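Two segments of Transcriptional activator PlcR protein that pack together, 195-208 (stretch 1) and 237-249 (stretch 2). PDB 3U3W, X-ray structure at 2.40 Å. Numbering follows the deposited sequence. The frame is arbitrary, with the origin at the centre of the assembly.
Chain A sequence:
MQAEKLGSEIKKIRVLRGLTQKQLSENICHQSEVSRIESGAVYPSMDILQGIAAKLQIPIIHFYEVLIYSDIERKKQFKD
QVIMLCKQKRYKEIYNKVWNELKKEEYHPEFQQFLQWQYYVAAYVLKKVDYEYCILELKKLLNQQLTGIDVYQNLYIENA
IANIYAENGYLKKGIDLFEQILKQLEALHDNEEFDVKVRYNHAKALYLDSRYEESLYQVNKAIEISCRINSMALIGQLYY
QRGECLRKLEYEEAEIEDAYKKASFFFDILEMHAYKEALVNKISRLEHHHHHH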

# COMPACT_ATOMS: atom_id res chain seq x y z
N ASP A 195 -0.96 -8.78 -8.26
CA ASP A 195 -1.04 -8.87 -9.71
C ASP A 195 0.35 -9.06 -10.31
O ASP A 195 0.55 -9.90 -11.19
N VAL A 196 1.32 -8.28 -9.83
CA VAL A 196 2.67 -8.37 -10.36
C VAL A 196 3.27 -9.73 -10.03
O VAL A 196 3.97 -10.34 -10.84
N LYS A 197 2.99 -10.20 -8.82
CA LYS A 197 3.54 -11.45 -8.38
C LYS A 197 2.96 -12.62 -9.21
O LYS A 197 3.71 -13.50 -9.66
N VAL A 198 1.64 -12.64 -9.39
CA VAL A 198 0.99 -13.67 -10.20
C VAL A 198 1.50 -13.65 -11.63
O VAL A 198 1.77 -14.71 -12.20
N ARG A 199 1.63 -12.47 -12.24
CA ARG A 199 2.15 -12.41 -13.60
C ARG A 199 3.57 -12.97 -13.70
O ARG A 199 3.94 -13.59 -14.70
N TYR A 200 4.34 -12.77 -12.64
CA TYR A 200 5.71 -13.26 -12.63
C TYR A 200 5.76 -14.79 -12.61
O TYR A 200 6.56 -15.39 -13.33
N ASN A 201 4.92 -15.39 -11.77
CA ASN A 201 4.90 -16.84 -11.60
C ASN A 201 4.37 -17.43 -12.89
O ASN A 201 4.93 -18.38 -13.42
N HIS A 202 3.29 -16.84 -13.38
CA HIS A 202 2.70 -17.17 -14.68
C HIS A 202 3.76 -17.11 -15.78
O HIS A 202 3.85 -18.02 -16.60
N ALA A 203 4.56 -16.04 -15.80
CA ALA A 203 5.62 -15.90 -16.80
C ALA A 203 6.61 -17.05 -16.70
O ALA A 203 7.02 -17.58 -17.72
N LYS A 204 6.98 -17.43 -15.48
CA LYS A 204 7.91 -18.54 -15.29
C LYS A 204 7.34 -19.84 -15.87
O LYS A 204 8.05 -20.56 -16.56
N ALA A 205 6.08 -20.12 -15.56
CA ALA A 205 5.36 -21.28 -16.10
C ALA A 205 5.25 -21.30 -17.65
O ALA A 205 5.45 -22.34 -18.27
N LEU A 206 4.92 -20.16 -18.25
CA LEU A 206 4.88 -20.02 -19.70
C LEU A 206 6.25 -20.33 -20.29
O LEU A 206 6.36 -21.05 -21.30
N TYR A 207 7.29 -19.80 -19.65
CA TYR A 207 8.66 -20.05 -20.10
C TYR A 207 9.00 -21.55 -20.01
O TYR A 207 9.62 -22.09 -20.91
N LEU A 208 8.59 -22.21 -18.94
CA LEU A 208 8.92 -23.63 -18.78
C LEU A 208 8.21 -24.45 -19.86
O LEU A 208 8.68 -25.52 -20.24
N GLN A 237 13.68 -9.76 -10.19
CA GLN A 237 13.31 -11.06 -10.75
C GLN A 237 12.75 -10.91 -12.15
O GLN A 237 13.04 -11.72 -13.02
N LEU A 238 11.95 -9.86 -12.36
CA LEU A 238 11.30 -9.59 -13.65
C LEU A 238 12.31 -9.27 -14.75
O LEU A 238 12.24 -9.86 -15.82
N TYR A 239 13.24 -8.37 -14.48
CA TYR A 239 14.33 -8.12 -15.42
C TYR A 239 15.13 -9.36 -15.74
O TYR A 239 15.56 -9.53 -16.87
N TYR A 240 15.35 -10.21 -14.74
CA TYR A 240 16.07 -11.44 -14.95
C TYR A 240 15.25 -12.31 -15.91
O TYR A 240 15.74 -12.75 -16.96
N GLN A 241 13.99 -12.53 -15.56
CA GLN A 241 13.08 -13.28 -16.42
C GLN A 241 13.02 -12.73 -17.84
O GLN A 241 12.91 -13.49 -18.80
N ARG A 242 13.07 -11.41 -17.98
CA ARG A 242 12.97 -10.80 -19.29
C ARG A 242 14.26 -11.05 -20.06
O ARG A 242 14.23 -11.32 -21.26
N GLY A 243 15.39 -11.01 -19.37
CA GLY A 243 16.64 -11.45 -19.97
C GLY A 243 16.57 -12.90 -20.46
O GLY A 243 17.04 -13.21 -21.56
N GLU A 244 16.00 -13.79 -19.65
CA GLU A 244 15.79 -15.18 -20.05
C GLU A 244 14.98 -15.26 -21.35
O GLU A 244 15.34 -15.98 -22.27
N CYS A 245 13.87 -14.53 -21.40
CA CYS A 245 13.00 -14.57 -22.58
C CYS A 245 13.70 -14.01 -23.81
O CYS A 245 13.64 -14.58 -24.88
N LEU A 246 14.39 -12.89 -23.61
CA LEU A 246 15.13 -12.23 -24.66
C LEU A 246 16.17 -13.16 -25.28
O LEU A 246 16.42 -13.10 -26.48
N ARG A 247 16.78 -14.00 -24.45
CA ARG A 247 17.78 -14.96 -24.92
C ARG A 247 17.14 -16.02 -25.82
O ARG A 247 17.64 -16.31 -26.90
N LYS A 248 16.02 -16.58 -25.39
CA LYS A 248 15.35 -17.62 -26.17
C LYS A 248 14.79 -17.06 -27.47
O LYS A 248 14.75 -17.76 -28.49
N LEU A 249 14.36 -15.80 -27.43
CA LEU A 249 13.75 -15.18 -28.59
C LEU A 249 14.80 -14.60 -29.54
O LEU A 249 14.46 -14.03 -30.57

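When two helices run in nearly the same direction with their axes well apart, long side chains can bridge the gap, and this pair from PlcR illustrates the principle. The axes cross at 25° and come no closer than 10.8 Å, a space filled largely by two tyrosines and a glutamine. Tyr207, with chi1 t, points toward the second helix and enters as a knob among Gln241, Glu244, Cys245 and Lys248. Its CD2 lies 3.4 Å from Gln241 NE2, its CE2 3.6 Å from Glu244 CB, and Cys245 SG approaches the ring edge, 4.0 Å from CD2. At the far end of the ring, Lys248 NZ donates a weak hydrogen bond to Tyr207 OH (3.4 Å).

Nearly two turns earlier, Tyr200 repeats the t rotamer and also points toward the second helix, its OH 3.3 Å from Gln237 CB. Leu238 (m, t) meets its ring edge, CD2 to Tyr200 CD1 at 3.4 Å, and also reaches Val196, CD1 to Val196 CG1 at 3.8 Å. Gln241 (t, p), pointing toward the first helix, lies between the tyrosines, its CB 4.2 Å from Tyr200 CE1. A water ties this region together: it donates to Tyr200 OH and Gln241 OE1, both at 2.7 Å from its O, and accepts from Lys204 NZ at 3.2 Å. The water thus gives Tyr200 OH and Gln241 OE1 a shared polar partner between the helices.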

# COMPACT_ATOMS: atom_id res chain seq x y z
CB ASP A 195 -1.66 -7.57 -10.25
CG ASP A 195 -2.29 -7.73 -11.64
OD1 ASP A 195 -3.54 -7.75 -11.72
OD2 ASP A 195 -1.55 -7.78 -12.65
CB VAL A 196 3.60 -7.26 -9.78
CG1 VAL A 196 5.05 -7.57 -10.06
CG2 VAL A 196 3.23 -5.91 -10.34
CB LYS A 197 3.27 -11.66 -6.89
CG LYS A 197 3.64 -13.05 -6.43
CD LYS A 197 3.13 -13.34 -5.04
CE LYS A 197 3.95 -12.62 -3.98
NZ LYS A 197 3.51 -12.99 -2.62
CB VAL A 198 -0.56 -13.53 -10.24
CG1 VAL A 198 -1.17 -14.65 -11.09
CG2 VAL A 198 -1.14 -13.56 -8.84
CB ARG A 199 2.08 -11.01 -14.19
CG ARG A 199 0.67 -10.53 -14.42
CD ARG A 199 0.63 -9.24 -15.23
NE ARG A 199 -0.76 -8.80 -15.34
CZ ARG A 199 -1.61 -9.20 -16.28
NH1 ARG A 199 -1.22 -10.06 -17.23
NH2 ARG A 199 -2.86 -8.75 -16.27
CB TYR A 200 6.46 -12.72 -11.44
CG TYR A 200 7.84 -13.30 -11.26
CD1 TYR A 200 8.89 -12.93 -12.09
CD2 TYR A 200 8.10 -14.22 -10.25
CE1 TYR A 200 10.15 -13.44 -11.92
CE2 TYR A 200 9.37 -14.74 -10.06
CZ TYR A 200 10.39 -14.35 -10.90
OH TYR A 200 11.65 -14.86 -10.70
CB ASN A 201 4.02 -17.24 -10.41
CG ASN A 201 4.65 -16.89 -9.06
OD1 ASN A 201 5.88 -16.89 -8.89
ND2 ASN A 201 3.79 -16.62 -8.06
CB HIS A 202 1.56 -16.20 -14.98
CG HIS A 202 0.75 -16.57 -16.18
ND1 HIS A 202 -0.20 -15.73 -16.72
CD2 HIS A 202 0.74 -17.69 -16.93
CE1 HIS A 202 -0.75 -16.31 -17.77
NE2 HIS A 202 -0.20 -17.51 -17.92
CB ALA A 203 6.33 -14.60 -16.67
CB LYS A 204 8.27 -18.72 -13.80
CG LYS A 204 9.22 -17.65 -13.25
CD LYS A 204 9.46 -17.87 -11.74
CE LYS A 204 10.17 -19.19 -11.49
NZ LYS A 204 11.49 -19.18 -12.15
CB ALA A 205 3.97 -21.39 -15.44
CB LEU A 206 4.41 -18.62 -20.12
CG LEU A 206 2.93 -18.35 -19.78
CD1 LEU A 206 2.58 -16.87 -19.69
CD2 LEU A 206 2.00 -19.05 -20.78
CB TYR A 207 9.64 -19.23 -19.27
CG TYR A 207 11.11 -19.37 -19.67
CD1 TYR A 207 11.85 -20.51 -19.34
CD2 TYR A 207 11.75 -18.34 -20.36
CE1 TYR A 207 13.19 -20.62 -19.70
CE2 TYR A 207 13.08 -18.45 -20.73
CZ TYR A 207 13.79 -19.59 -20.39
OH TYR A 207 15.12 -19.67 -20.76
CB LEU A 208 8.57 -24.15 -17.38
CG LEU A 208 9.44 -23.68 -16.20
CD1 LEU A 208 8.85 -24.14 -14.87
CD2 LEU A 208 10.90 -24.16 -16.35
CB GLN A 237 12.31 -11.78 -9.85
CG GLN A 237 12.85 -12.06 -8.44
CD GLN A 237 12.62 -10.88 -7.49
OE1 GLN A 237 12.94 -9.74 -7.81
NE2 GLN A 237 12.06 -11.16 -6.31
CB LEU A 238 10.28 -8.46 -13.51
CG LEU A 238 9.00 -8.92 -12.78
CD1 LEU A 238 8.10 -7.76 -12.35
CD2 LEU A 238 8.23 -9.93 -13.65
CB TYR A 239 15.27 -7.03 -14.91
CG TYR A 239 14.70 -5.67 -15.10
CD1 TYR A 239 14.38 -5.20 -16.37
CD2 TYR A 239 14.43 -4.85 -14.02
CE1 TYR A 239 13.82 -3.95 -16.56
CE2 TYR A 239 13.87 -3.61 -14.19
CZ TYR A 239 13.57 -3.16 -15.46
OH TYR A 239 13.02 -1.91 -15.61
CB TYR A 240 16.33 -12.15 -13.60
CG TYR A 240 16.99 -13.51 -13.75
CD1 TYR A 240 18.38 -13.63 -13.79
CD2 TYR A 240 16.23 -14.67 -13.89
CE1 TYR A 240 18.99 -14.87 -13.95
CE2 TYR A 240 16.84 -15.92 -14.04
CZ TYR A 240 18.21 -16.01 -14.07
OH TYR A 240 18.80 -17.23 -14.23
CB GLN A 241 11.68 -13.32 -15.83
CG GLN A 241 10.82 -14.33 -16.52
CD GLN A 241 11.46 -15.68 -16.46
OE1 GLN A 241 11.84 -16.16 -15.39
NE2 GLN A 241 11.64 -16.30 -17.62
CB ARG A 242 12.61 -9.31 -19.20
CG ARG A 242 13.67 -8.33 -19.64
CD ARG A 242 13.22 -7.42 -20.79
NE ARG A 242 12.16 -6.46 -20.46
CZ ARG A 242 12.36 -5.17 -20.20
NH1 ARG A 242 13.60 -4.68 -20.21
NH2 ARG A 242 11.33 -4.35 -19.91
CB GLU A 244 15.07 -15.97 -18.96
CG GLU A 244 15.82 -16.12 -17.65
CD GLU A 244 16.86 -17.21 -17.70
OE1 GLU A 244 16.52 -18.38 -17.40
OE2 GLU A 244 18.02 -16.90 -18.06
CB CYS A 245 11.70 -13.79 -22.32
SG CYS A 245 10.60 -14.58 -21.18
CB LEU A 246 15.79 -10.96 -24.13
CG LEU A 246 14.87 -9.78 -23.74
CD1 LEU A 246 15.68 -8.52 -23.46
CD2 LEU A 246 13.83 -9.51 -24.81
CB ARG A 247 18.52 -15.60 -23.74
CG ARG A 247 19.89 -16.18 -24.08
CD ARG A 247 20.80 -16.16 -22.84
NE ARG A 247 20.14 -16.70 -21.66
CZ ARG A 247 20.09 -18.00 -21.35
NH1 ARG A 247 20.66 -18.89 -22.15
NH2 ARG A 247 19.45 -18.40 -20.26
CB LYS A 248 14.24 -18.29 -25.37
CG LYS A 248 14.74 -19.18 -24.28
CD LYS A 248 15.77 -20.15 -24.85
CE LYS A 248 16.53 -20.87 -23.75
NZ LYS A 248 15.73 -21.97 -23.14
CB LEU A 249 12.75 -14.10 -28.16
CG LEU A 249 11.45 -14.62 -27.55
CD1 LEU A 249 10.60 -13.47 -27.03
CD2 LEU A 249 10.66 -15.48 -28.55
O HOH W 1 12.61 -16.24 -12.76